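Local atomic coordinates of glutamine synthetase (Streptomyces coelicolor, PDB entry 4BAX), a protein that belongs to the glutamine synthetase family of enzymes and forms a ten-chain assembly of subunits that each join a beta-grasp domain to a catalytic domain. Residues A[257-260]-A[261-264]; A[281-284]-A[285-288]; A[292-296]-A[297-301]; A[242-245]-A[246-249]. All coordinates share one frame; numbering follows the deposited sequence.

Contact 1: A[257-260]-A[261-264]; sequences GSKP and MDHV
S258 and D262 meet twice where helix 259-264 begins, once through the backbone and once through side chains. S258 O accepts from D262 N at 2.7 Å, while the hydroxyl OG of S258 donates to D262 OD2 at 2.9 Å, approaching from above the carboxylate plane rather than within it. With OG set between the backbone N and the carbonyl carbon (chi1 61°), the hydroxyl faces the aspartate one turn on. S258 occupies the N-cap position, yet its side chain caps no backbone N-H; the carboxylate takes its bond instead.

The tight part is the H263-V264 end, where both side chains are buried. H263 N donates to K259 O at 3.0 Å, and V264 N to P260 O at 2.9 Å. The imidazole of H263 leans back over the preceding turn and lies obliquely beside K259 O. Both ring nitrogens are engaged, ND1 with Y267 OH and NE2 with T333 OG1 of helix 323-341, which fixes the rotation of the ring. The CG2 methyl of V264 packs against P260 O.

The S258 end is looser and reaches solvent. K259 is only partly covered, and its NZ stays 4.5 Å from D262 OD2, near enough to feel the opposite charge but beyond a salt bridge. Proline fits this first turn because its missing N-H would have no helical acceptor there. The S258 hydroxyl, the nearby lysine and the amino end of the helix would together tend to stabilise D262 as a negatively charged carboxylate.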
loop_
_atom_site.group_PDB
_atom_site.type_symbol
_atom_site.label_atom_id
_atom_site.label_comp_id
_atom_site.label_asym_id
_atom_site.label_seq_id
_atom_site.Cartn_x
_atom_site.Cartn_y
_atom_site.Cartn_z
ATOM N N GLY A 257 40.631 -46.300 -6.966
ATOM C CA GLY A 257 41.391 -45.710 -5.876
ATOM C C GLY A 257 40.672 -44.620 -5.121
ATOM O O GLY A 257 39.551 -44.802 -4.642
ATOM N N SER A 258 41.324 -43.469 -5.030
ATOM C CA SER A 258 40.773 -42.343 -4.320
ATOM C C SER A 258 40.137 -41.323 -5.275
ATOM O O SER A 258 39.690 -40.250 -4.841
ATOM C CB SER A 258 41.871 -41.672 -3.497
ATOM O OG SER A 258 42.898 -41.205 -4.359
ATOM N N LYS A 259 40.060 -41.674 -6.561
ATOM C CA LYS A 259 39.553 -40.755 -7.592
ATOM C C LYS A 259 38.107 -40.292 -7.354
ATOM O O LYS A 259 37.772 -39.136 -7.626
ATOM C CB LYS A 259 39.686 -41.368 -8.994
ATOM C CG LYS A 259 41.109 -41.757 -9.370
ATOM C CD LYS A 259 42.071 -40.584 -9.375
ATOM C CE LYS A 259 43.439 -41.041 -9.863
ATOM N NZ LYS A 259 44.500 -40.182 -9.317
ATOM N N PRO A 260 37.233 -41.190 -6.849
ATOM C CA PRO A 260 35.865 -40.691 -6.596
ATOM C C PRO A 260 35.817 -39.575 -5.548
ATOM O O PRO A 260 35.248 -38.494 -5.799
ATOM C CB PRO A 260 35.142 -41.939 -6.077
ATOM C CG PRO A 260 35.865 -43.076 -6.791
ATOM C CD PRO A 260 37.307 -42.667 -6.747
ATOM N N MET A 261 36.488 -39.803 -4.418
ATOM C CA MET A 261 36.572 -38.777 -3.391
ATOM C C MET A 261 37.397 -37.572 -3.823
ATOM O O MET A 261 37.019 -36.438 -3.543
ATOM C CB MET A 261 37.134 -39.376 -2.092
ATOM C CG MET A 261 36.115 -39.647 -0.989
ATOM S SD MET A 261 34.389 -39.564 -1.495
ATOM C CE MET A 261 34.039 -37.855 -1.070
ATOM N N ASP A 262 38.452 -37.817 -4.595
ATOM C CA ASP A 262 39.315 -36.753 -5.093
ATOM C C ASP A 262 38.533 -35.759 -5.957
ATOM O O ASP A 262 38.683 -34.541 -5.808
ATOM C CB ASP A 262 40.455 -37.346 -5.919
ATOM C CG ASP A 262 41.552 -37.944 -5.060
ATOM O OD1 ASP A 262 41.550 -37.716 -3.822
ATOM O OD2 ASP A 262 42.429 -38.627 -5.630
ATOM N N HIS A 263 37.693 -36.287 -6.853
ATOM C CA HIS A 263 36.832 -35.444 -7.686
ATOM C C HIS A 263 35.721 -34.795 -6.859
ATOM O O HIS A 263 35.517 -33.574 -6.895
ATOM C CB HIS A 263 36.222 -36.248 -8.842
ATOM C CG HIS A 263 37.198 -36.613 -9.915
ATOM N ND1 HIS A 263 36.980 -36.324 -11.246
ATOM C CD2 HIS A 263 38.385 -37.264 -9.857
ATOM C CE1 HIS A 263 38.001 -36.764 -11.958
ATOM N NE2 HIS A 263 38.867 -37.340 -11.141
ATOM N N VAL A 264 35.011 -35.618 -6.098
ATOM C CA VAL A 264 33.830 -35.153 -5.400
ATOM C C VAL A 264 34.166 -34.053 -4.406
ATOM O O VAL A 264 33.443 -33.047 -4.292
ATOM C CB VAL A 264 33.083 -36.322 -4.735
ATOM C CG1 VAL A 264 32.204 -35.838 -3.576
ATOM C CG2 VAL A 264 32.263 -37.122 -5.775
#

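Contact 2: A[281-284]-A[285-288]; sequences TAPW and NEYS
The indole of W284 carries N285 on one face: CB of the asparagine stands 3.7 Å from the centroid of the six-membered ring, 8° off its normal, a CH-pi contact made at the two central residues of a type I beta turn running from P283 to E286. Further along the same side chain, N285 ND2 comes to 3.9 Å from W284 CZ2, with the amide plane turned 45° to the ring, so the two flat groups are inclined rather than stacked. M261 of helix 259-264 also packs on the indole, and L275 from a nearby loop touches the W284 side chain.

Both central side chains hold their CG between the backbone N and the carbonyl carbon, with chi1 55° in N285, and this brings the asparagine back over the indole next to it. The turn itself is closed by E286 N donating to P283 O at 3.2 Å, an almost straight bond.

P283 forms the other side of the contact. N285 OD1 lies 3.3 Å from P283 CB, so the amide bridges the space between proline and tryptophan, touching one with its oxygen and the other with its nitrogen. Beyond the turn the chain extends: Y287 OH is hydrogen-bonded to A251 O, and S288 pairs through its backbone with V298, tying the loop to the sheet. The extended side chain of E286 passes obliquely across the pyrrolidine, its carboxylate carbon CD 3.4 Å from P283 CG and OE1 3.5 Å from that same CG.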
loop_
_atom_site.group_PDB
_atom_site.type_symbol
_atom_site.label_atom_id
_atom_site.label_comp_id
_atom_site.label_asym_id
_atom_site.label_seq_id
_atom_site.Cartn_x
_atom_site.Cartn_y
_atom_site.Cartn_z
ATOM N N THR A 281 21.811 -37.068 -8.150
ATOM C CA THR A 281 22.003 -38.173 -9.102
ATOM C C THR A 281 22.196 -39.446 -8.276
ATOM O O THR A 281 21.236 -40.169 -7.976
ATOM C CB THR A 281 23.226 -37.938 -10.038
ATOM O OG1 THR A 281 23.344 -36.549 -10.365
ATOM C CG2 THR A 281 23.066 -38.702 -11.321
ATOM N N ALA A 282 23.449 -39.690 -7.900
ATOM C CA ALA A 282 23.843 -40.853 -7.119
ATOM C C ALA A 282 24.325 -40.216 -5.828
ATOM O O ALA A 282 24.526 -38.997 -5.794
ATOM C CB ALA A 282 24.991 -41.574 -7.817
ATOM N N PRO A 283 24.514 -41.011 -4.759
ATOM C CA PRO A 283 24.990 -40.348 -3.543
ATOM C C PRO A 283 26.405 -39.865 -3.789
ATOM O O PRO A 283 27.127 -40.490 -4.560
ATOM C CB PRO A 283 24.966 -41.468 -2.498
ATOM C CG PRO A 283 24.999 -42.729 -3.289
ATOM C CD PRO A 283 24.246 -42.442 -4.546
ATOM N N TRP A 284 26.788 -38.778 -3.129
ATOM C CA TRP A 284 28.096 -38.170 -3.325
ATOM C C TRP A 284 29.221 -39.129 -2.928
ATOM O O TRP A 284 30.361 -38.993 -3.388
ATOM C CB TRP A 284 28.189 -36.874 -2.511
ATOM C CG TRP A 284 28.039 -37.119 -1.030
ATOM C CD1 TRP A 284 26.888 -37.075 -0.296
ATOM C CD2 TRP A 284 29.092 -37.415 -0.102
ATOM N NE1 TRP A 284 27.156 -37.356 1.027
ATOM C CE2 TRP A 284 28.502 -37.563 1.171
ATOM C CE3 TRP A 284 30.477 -37.579 -0.226
ATOM C CZ2 TRP A 284 29.248 -37.862 2.311
ATOM C CZ3 TRP A 284 31.218 -37.886 0.913
ATOM C CH2 TRP A 284 30.600 -38.021 2.163
ATOM N N ASN A 285 28.880 -40.115 -2.096
ATOM C CA ASN A 285 29.858 -41.044 -1.531
ATOM C C ASN A 285 29.991 -42.387 -2.262
ATOM O O ASN A 285 30.751 -43.249 -1.833
ATOM C CB ASN A 285 29.600 -41.251 -0.030
ATOM C CG ASN A 285 28.172 -41.696 0.265
ATOM O OD1 ASN A 285 27.523 -42.356 -0.550
ATOM N ND2 ASN A 285 27.675 -41.331 1.440
ATOM N N GLU A 286 29.287 -42.555 -3.380
ATOM C CA GLU A 286 29.446 -43.779 -4.181
ATOM C C GLU A 286 29.651 -43.446 -5.641
ATOM O O GLU A 286 29.064 -42.496 -6.173
ATOM C CB GLU A 286 28.230 -44.719 -4.065
ATOM C CG GLU A 286 27.647 -44.965 -2.685
ATOM C CD GLU A 286 26.364 -45.814 -2.750
ATOM O OE1 GLU A 286 25.874 -46.081 -3.880
ATOM O OE2 GLU A 286 25.826 -46.182 -1.677
ATOM N N TYR A 287 30.527 -44.217 -6.274
ATOM C CA TYR A 287 30.756 -44.062 -7.698
ATOM C C TYR A 287 30.081 -45.185 -8.493
ATOM O O TYR A 287 30.266 -46.364 -8.188
ATOM C CB TYR A 287 32.254 -44.010 -8.032
ATOM C CG TYR A 287 32.496 -43.869 -9.510
ATOM C CD1 TYR A 287 32.532 -42.616 -10.107
ATOM C CD2 TYR A 287 32.635 -44.988 -10.325
ATOM C CE1 TYR A 287 32.719 -42.476 -11.474
ATOM C CE2 TYR A 287 32.826 -44.861 -11.702
ATOM C CZ TYR A 287 32.870 -43.599 -12.271
ATOM O OH TYR A 287 33.059 -43.463 -13.629
ATOM N N SER A 288 29.321 -44.823 -9.522
ATOM C CA SER A 288 28.764 -45.820 -10.436
ATOM C C SER A 288 28.783 -45.259 -11.846
ATOM O O SER A 288 28.657 -44.050 -12.026
ATOM C CB SER A 288 27.332 -46.195 -10.045
ATOM O OG SER A 288 26.538 -45.037 -9.834
#

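Contact 3: A[292-296]-A[297-301]; sequences SDRGA and SVRIP
An Asx turn shapes the connection that carries the chain from S292 round to R299 and I300, between strands 289-291 and 298-300. D293 OD1 accepts from G295 N at 2.8 Å, the donor coming from above the carboxylate plane. The same residues make a type I beta turn from D293 to A296, closed weakly by A296 N on D293 O.

Where the loop starts, S292 N donates to I300 O at 2.8 Å with an angle of 150°, so the first residue of the loop is fastened to the end of the returning strand. The two flanking strands run parallel in the mixed sheet of the catalytic domain, and strand 298-300 also pairs antiparallel with 312-314.

R299 folds its aliphatic part along the D293 backbone, with CB 3.6 Å from D293 O. CG is anti to the backbone N (chi1 170°), and a bend at chi3 then swings the guanidinium toward R294, whose CG lies 3.8 Å from R299 NH1. The two arginine side chains extend alongside each other in a common direction, with guanidinium planes 42° apart. Their like charges have separate acidic partners: R299 NE forms a salt bridge with E313 of the same chain, and R294 NE one with D43 of a second subunit. S292 OG is hydrogen-bonded to D56 of that second subunit.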
loop_
_atom_site.group_PDB
_atom_site.type_symbol
_atom_site.label_atom_id
_atom_site.label_comp_id
_atom_site.label_asym_id
_atom_site.label_seq_id
_atom_site.Cartn_x
_atom_site.Cartn_y
_atom_site.Cartn_z
ATOM N N SER A 292 22.985 -45.155 -20.216
ATOM C CA SER A 292 21.663 -44.541 -20.155
ATOM C C SER A 292 21.134 -44.447 -18.714
ATOM O O SER A 292 19.932 -44.287 -18.485
ATOM C CB SER A 292 20.674 -45.306 -21.046
ATOM O OG SER A 292 19.376 -44.729 -21.011
ATOM N N ASP A 293 22.044 -44.519 -17.750
ATOM C CA ASP A 293 21.669 -44.515 -16.344
ATOM C C ASP A 293 21.768 -43.113 -15.749
ATOM O O ASP A 293 22.859 -42.612 -15.452
ATOM C CB ASP A 293 22.568 -45.469 -15.567
ATOM C CG ASP A 293 22.096 -45.687 -14.148
ATOM O OD1 ASP A 293 21.101 -45.049 -13.727
ATOM O OD2 ASP A 293 22.692 -46.548 -13.466
ATOM N N ARG A 294 20.608 -42.503 -15.537
ATOM C CA ARG A 294 20.554 -41.164 -14.989
ATOM C C ARG A 294 20.801 -41.182 -13.484
ATOM O O ARG A 294 21.001 -40.131 -12.885
ATOM C CB ARG A 294 19.222 -40.501 -15.317
ATOM C CG ARG A 294 19.008 -40.160 -16.785
ATOM C CD ARG A 294 17.636 -39.503 -16.928
ATOM N NE ARG A 294 16.778 -40.117 -17.951
ATOM C CZ ARG A 294 16.203 -41.322 -17.851
ATOM N NH1 ARG A 294 16.412 -42.097 -16.789
ATOM N NH2 ARG A 294 15.439 -41.777 -18.841
ATOM N N GLY A 295 20.777 -42.372 -12.878
ATOM C CA GLY A 295 21.061 -42.521 -11.455
ATOM C C GLY A 295 22.536 -42.767 -11.145
ATOM O O GLY A 295 22.962 -42.713 -9.990
ATOM N N ALA A 296 23.322 -43.032 -12.185
ATOM C CA ALA A 296 24.765 -43.249 -12.042
ATOM C C ALA A 296 25.596 -41.959 -11.827
ATOM O O ALA A 296 25.145 -40.850 -12.120
ATOM C CB ALA A 296 25.288 -44.019 -13.248
ATOM N N SER A 297 26.802 -42.112 -11.289
ATOM C CA SER A 297 27.721 -40.976 -11.151
ATOM C C SER A 297 28.125 -40.455 -12.557
ATOM O O SER A 297 28.149 -39.242 -12.838
ATOM C CB SER A 297 28.982 -41.400 -10.377
ATOM O OG SER A 297 28.696 -41.749 -9.031
ATOM N N VAL A 298 28.408 -41.398 -13.443
ATOM C CA VAL A 298 28.750 -41.084 -14.811
ATOM C C VAL A 298 27.827 -41.845 -15.759
ATOM O O VAL A 298 27.618 -43.054 -15.617
ATOM C CB VAL A 298 30.215 -41.454 -15.100
ATOM C CG1 VAL A 298 30.467 -41.619 -16.590
ATOM C CG2 VAL A 298 31.132 -40.438 -14.473
ATOM N N ARG A 299 27.286 -41.139 -16.742
ATOM C CA ARG A 299 26.404 -41.786 -17.693
ATOM C C ARG A 299 27.044 -41.921 -19.089
ATOM O O ARG A 299 27.721 -41.003 -19.574
ATOM C CB ARG A 299 25.072 -41.033 -17.793
ATOM C CG ARG A 299 24.201 -41.531 -18.941
ATOM C CD ARG A 299 22.838 -40.890 -18.979
ATOM N NE ARG A 299 22.876 -39.569 -19.590
ATOM C CZ ARG A 299 21.813 -38.978 -20.133
ATOM N NH1 ARG A 299 20.643 -39.613 -20.155
ATOM N NH2 ARG A 299 21.917 -37.764 -20.670
ATOM N N ILE A 300 26.835 -43.087 -19.699
ATOM C CA ILE A 300 27.141 -43.309 -21.106
ATOM C C ILE A 300 25.854 -43.245 -21.904
ATOM O O ILE A 300 25.016 -44.152 -21.822
ATOM C CB ILE A 300 27.779 -44.697 -21.337
ATOM C CG1 ILE A 300 29.148 -44.779 -20.652
ATOM C CG2 ILE A 300 27.892 -44.994 -22.829
ATOM C CD1 ILE A 300 29.530 -46.168 -20.239
ATOM N N PRO A 301 25.728 -42.210 -22.744
ATOM C CA PRO A 301 24.503 -41.988 -23.514
ATOM C C PRO A 301 24.240 -43.164 -24.441
ATOM O O PRO A 301 25.179 -43.838 -24.876
ATOM C CB PRO A 301 24.823 -40.723 -24.321
ATOM C CG PRO A 301 25.920 -40.052 -23.566
ATOM C CD PRO A 301 26.744 -41.182 -23.027
#

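Contact 4: A[242-245]-A[246-249]; sequences EGYD and AIIT
Y244 and I248 meet one helical turn apart, at the start of helix 244-253, and supply most of the apolar contact. The CD1 methyl of I248 sits 3.4 Å from Y244 CE2, meeting the ring obliquely. The isoleucine chain bends to get there: CG1 is anti to the carbonyl carbon (chi1 -58°), and the turn at chi2 carries CD1 back toward the phenol. I247, one residue earlier, is farther off: its CG2 lies 4.3 Å from Y244 CE1. I247 CG1 instead lies 3.7 Å from the carbonyl oxygen G243 O.

Backbone hydrogen bonds hold the turn together. I248 N donates to Y244 O at 3.1 Å, and T249 N to D245 O at 3.0 Å.

Among the polar side chains, T249 is the one that turns back along the helix. Its OG1, anti to the carbonyl carbon, lies 2.8 Å from D245 O; its hydrogen bond is to Q343 OE1 near the end of the chain.

G243 leaves helical conformation between helix 238-242 and helix 244-253. A246 packs against A239 and M240 of the first helix, and also reaches L338 of helix 323-341, which T249 touches too. I247 meets V304 of helix 302-307, while Y244 and I248 rest on V291 and Y289 of strand 289-291, so this first turn is wedged between three helices and the sheet.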
loop_
_atom_site.group_PDB
_atom_site.type_symbol
_atom_site.label_atom_id
_atom_site.label_comp_id
_atom_site.label_asym_id
_atom_site.label_seq_id
_atom_site.Cartn_x
_atom_site.Cartn_y
_atom_site.Cartn_z
ATOM N N GLU A 242 36.733 -42.094 -31.367
ATOM C CA GLU A 242 36.984 -43.186 -32.302
ATOM C C GLU A 242 36.451 -44.570 -31.913
ATOM O O GLU A 242 35.970 -45.300 -32.780
ATOM C CB GLU A 242 38.468 -43.231 -32.726
ATOM C CG GLU A 242 38.763 -42.209 -33.850
ATOM C CD GLU A 242 40.222 -41.756 -33.928
ATOM O OE1 GLU A 242 41.115 -42.481 -33.438
ATOM O OE2 GLU A 242 40.483 -40.659 -34.472
ATOM N N GLY A 243 36.556 -44.947 -30.637
ATOM C CA GLY A 243 36.204 -46.303 -30.238
ATOM C C GLY A 243 35.693 -46.479 -28.816
ATOM O O GLY A 243 35.958 -45.664 -27.930
ATOM N N TYR A 244 34.958 -47.565 -28.600
ATOM C CA TYR A 244 34.287 -47.839 -27.326
ATOM C C TYR A 244 35.182 -48.292 -26.195
ATOM O O TYR A 244 34.809 -48.183 -25.030
ATOM C CB TYR A 244 33.148 -48.848 -27.522
ATOM C CG TYR A 244 32.077 -48.811 -26.441
ATOM C CD1 TYR A 244 31.149 -47.773 -26.375
ATOM C CD2 TYR A 244 31.986 -49.825 -25.499
ATOM C CE1 TYR A 244 30.168 -47.742 -25.380
ATOM C CE2 TYR A 244 31.006 -49.805 -24.507
ATOM C CZ TYR A 244 30.101 -48.761 -24.449
ATOM O OH TYR A 244 29.132 -48.730 -23.465
ATOM N N ASP A 245 36.324 -48.870 -26.532
ATOM C CA ASP A 245 37.215 -49.398 -25.505
ATOM C C ASP A 245 37.773 -48.258 -24.645
ATOM O O ASP A 245 37.886 -48.376 -23.420
ATOM C CB ASP A 245 38.337 -50.226 -26.136
ATOM C CG ASP A 245 37.901 -51.662 -26.436
ATOM O OD1 ASP A 245 36.860 -52.113 -25.895
ATOM O OD2 ASP A 245 38.613 -52.348 -27.205
ATOM N N ALA A 246 38.095 -47.155 -25.316
ATOM C CA ALA A 246 38.591 -45.963 -24.645
ATOM C C ALA A 246 37.516 -45.368 -23.734
ATOM O O ALA A 246 37.819 -44.886 -22.643
ATOM C CB ALA A 246 39.065 -44.938 -25.680
ATOM N N ILE A 247 36.261 -45.446 -24.169
ATOM C CA ILE A 247 35.116 -44.962 -23.382
ATOM C C ILE A 247 34.990 -45.718 -22.071
ATOM O O ILE A 247 34.831 -45.116 -21.015
ATOM C CB ILE A 247 33.789 -45.110 -24.177
ATOM C CG1 ILE A 247 33.759 -44.200 -25.411
ATOM C CG2 ILE A 247 32.584 -44.840 -23.283
ATOM C CD1 ILE A 247 33.095 -42.864 -25.186
ATOM N N ILE A 248 35.098 -47.043 -22.133
ATOM C CA ILE A 248 35.040 -47.861 -20.928
ATOM C C ILE A 248 36.211 -47.590 -20.004
ATOM O O ILE A 248 36.030 -47.507 -18.792
ATOM C CB ILE A 248 34.950 -49.370 -21.264
ATOM C CG1 ILE A 248 33.719 -49.626 -22.134
ATOM C CG2 ILE A 248 34.848 -50.213 -20.002
ATOM C CD1 ILE A 248 32.429 -49.049 -21.534
ATOM N N THR A 249 37.402 -47.408 -20.571
ATOM C CA THR A 249 38.584 -47.126 -19.760
ATOM C C THR A 249 38.421 -45.814 -18.996
ATOM O O THR A 249 38.685 -45.744 -17.787
ATOM C CB THR A 249 39.866 -47.024 -20.643
ATOM O OG1 THR A 249 39.971 -48.164 -21.512
ATOM C CG2 THR A 249 41.121 -46.920 -19.784
#

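In the fold
Along the chain the order is contact 4, contact 1, contact 2, contact 3. Contacts 4 and 1 lie at the starts of successive helices, 244-253 and 259-264, with centres about 21 Å apart and no direct touch. Contact 2, centred about 11 Å from both contact 1 and contact 3, joins them: M261 CE lies 3.4 Å from W284 CZ3, and S288 O is 3.0 Å from V298 N, probably hydrogen-bonded. Contact 3 in turn reaches contact 4, where I300 packs against Y244 and I248. Helices 244-253 and 259-264 are thus linked through the loop 281-288 and the parallel strands 289-291 and 298-300, while contact 3 alone also reaches a second subunit.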